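Local coordinates for nucleoside diphosphate kinase family protein (PDB 3JS9) that probably transfers the terminal phosphate of a nucleoside triphosphate to a nucleoside diphosphate, with magnesium as cofactor, as other nucleoside diphosphate kinases do, at residues 41-46 with 79-84. Residues are numbered along the deposited sequence; the frame is centred on the assembly and turned at random.
Sequences IAAKFE and FCMIWE
K44 and C80 form a hydrogen-bonded pair of this antiparallel ladder, with a bond in each direction: K44 N donates to C80 O at 2.9 Å, and C80 N donates to K44 O in a nearly straight bond (173° at the hydrogen). Two residues along the ladder, the pattern is broken by a classic beta bulge. I41 and A42 together face I82, whose N binds A42 O at 2.8 Å while its O accepts a hydrogen bond from I41 N at 3.0 Å. The bulge turns the side chain of I41 toward the neighbouring strand, where CG1 lies 3.6 Å from E84 CB and CD1 rests against the E84 carboxylate, itself held by a salt bridge to R11. Within the four-stranded antiparallel sheet of the ferredoxin-like NDK fold, strand 39-46 is outermost within this chain, though the backbones of A43 and F45 hydrogen-bond to a second subunit, and strand 78-85 runs between it and 10-16. A42, K44, C80 and I82 share one face, beneath F139 and helix 128-138; K44 CG meets C80 CB there, and K44 NZ goes on to hydrogen-bond with the side chain of Q143 and the carbonyl of W138. On the face of A43, F45, F79 and M81, CG of F79 is anti to its backbone N (chi1 -176°), and the ring's CZ reaches A43 CB at 4.0 Å. M81 CG packs against the same methyl, 4.1 Å away, while F45 extends to an edge-to-face stack with W147 of that second subunit.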
# COMPACT_ATOMS: atom_id res chain seq x y z
N ILE A 41 14.36 -14.53 12.47
CA ILE A 41 15.54 -15.18 13.06
C ILE A 41 16.81 -15.12 12.16
O ILE A 41 17.92 -14.98 12.67
CB ILE A 41 15.22 -16.66 13.37
CG1 ILE A 41 14.06 -16.73 14.37
CG2 ILE A 41 16.44 -17.40 13.90
CD1 ILE A 41 14.33 -15.94 15.67
N ALA A 42 16.63 -15.21 10.84
CA ALA A 42 17.75 -15.31 9.90
C ALA A 42 17.29 -14.93 8.51
O ALA A 42 16.14 -15.21 8.12
CB ALA A 42 18.34 -16.71 9.87
N ALA A 43 18.18 -14.31 7.75
CA ALA A 43 17.86 -13.95 6.39
C ALA A 43 19.16 -13.75 5.67
O ALA A 43 20.13 -13.30 6.30
CB ALA A 43 17.05 -12.65 6.37
N LYS A 44 19.20 -14.08 4.38
CA LYS A 44 20.34 -13.73 3.49
C LYS A 44 19.99 -13.90 2.01
O LYS A 44 19.26 -14.81 1.64
CB LYS A 44 21.56 -14.61 3.80
CG LYS A 44 21.28 -16.10 3.70
CD LYS A 44 22.49 -16.93 3.97
CE LYS A 44 22.15 -18.41 4.02
NZ LYS A 44 23.27 -19.18 4.69
N PHE A 45 20.54 -13.02 1.17
CA PHE A 45 20.46 -13.14 -0.28
C PHE A 45 21.61 -14.09 -0.67
O PHE A 45 22.71 -13.94 -0.17
CB PHE A 45 20.69 -11.74 -0.88
CG PHE A 45 20.37 -11.61 -2.35
CD1 PHE A 45 19.20 -12.17 -2.89
CD2 PHE A 45 21.22 -10.89 -3.17
CE1 PHE A 45 18.90 -12.02 -4.22
CE2 PHE A 45 20.93 -10.72 -4.54
CZ PHE A 45 19.76 -11.29 -5.07
N GLU A 46 21.38 -15.04 -1.57
CA GLU A 46 22.46 -15.93 -2.01
C GLU A 46 22.26 -16.59 -3.38
O GLU A 46 21.13 -16.65 -3.92
CB GLU A 46 22.76 -17.00 -0.97
CG GLU A 46 21.95 -18.25 -1.11
CD GLU A 46 22.35 -19.29 -0.09
OE1 GLU A 46 23.18 -18.97 0.81
OE2 GLU A 46 21.83 -20.42 -0.16
N PHE A 79 16.25 -15.72 -1.97
CA PHE A 79 16.34 -15.00 -0.70
C PHE A 79 15.82 -15.88 0.41
O PHE A 79 14.66 -16.29 0.38
CB PHE A 79 15.62 -13.66 -0.78
CG PHE A 79 15.75 -12.82 0.47
CD1 PHE A 79 14.82 -12.92 1.49
CD2 PHE A 79 16.79 -11.89 0.60
CE1 PHE A 79 14.94 -12.14 2.63
CE2 PHE A 79 16.91 -11.11 1.75
CZ PHE A 79 16.01 -11.23 2.76
N CYS A 80 16.68 -16.17 1.39
CA CYS A 80 16.44 -17.15 2.45
C CYS A 80 16.06 -16.47 3.73
O CYS A 80 16.68 -15.47 4.10
CB CYS A 80 17.70 -17.96 2.74
SG CYS A 80 18.56 -18.65 1.29
N MET A 81 15.08 -17.05 4.45
CA MET A 81 14.62 -16.53 5.75
C MET A 81 14.25 -17.66 6.68
O MET A 81 13.85 -18.73 6.21
CB MET A 81 13.37 -15.64 5.60
CG MET A 81 13.63 -14.35 4.81
SD MET A 81 12.05 -13.68 4.28
CE MET A 81 11.72 -14.59 2.73
N ILE A 82 14.38 -17.43 7.98
CA ILE A 82 13.74 -18.27 8.99
C ILE A 82 12.88 -17.35 9.85
O ILE A 82 13.35 -16.29 10.25
CB ILE A 82 14.74 -18.98 9.92
CG1 ILE A 82 15.54 -20.01 9.15
CG2 ILE A 82 14.03 -19.62 11.15
CD1 ILE A 82 16.64 -20.70 10.03
N TRP A 83 11.65 -17.77 10.13
CA TRP A 83 10.70 -17.02 10.92
C TRP A 83 10.22 -17.86 12.09
O TRP A 83 10.01 -19.06 11.94
CB TRP A 83 9.52 -16.60 10.05
CG TRP A 83 9.85 -15.55 9.07
CD1 TRP A 83 10.29 -15.73 7.78
CD2 TRP A 83 9.79 -14.14 9.28
NE1 TRP A 83 10.49 -14.51 7.18
CE2 TRP A 83 10.21 -13.51 8.09
CE3 TRP A 83 9.44 -13.33 10.38
CZ2 TRP A 83 10.28 -12.13 7.95
CZ3 TRP A 83 9.50 -11.95 10.24
CH2 TRP A 83 9.91 -11.36 9.02
N GLU A 84 10.00 -17.21 13.23
CA GLU A 84 9.70 -17.88 14.47
C GLU A 84 8.34 -17.47 15.03
O GLU A 84 7.97 -16.30 14.94
CB GLU A 84 10.80 -17.58 15.49
CG GLU A 84 10.57 -18.13 16.88
CD GLU A 84 11.76 -17.93 17.79
OE1 GLU A 84 11.72 -17.01 18.64
OE2 GLU A 84 12.73 -18.70 17.65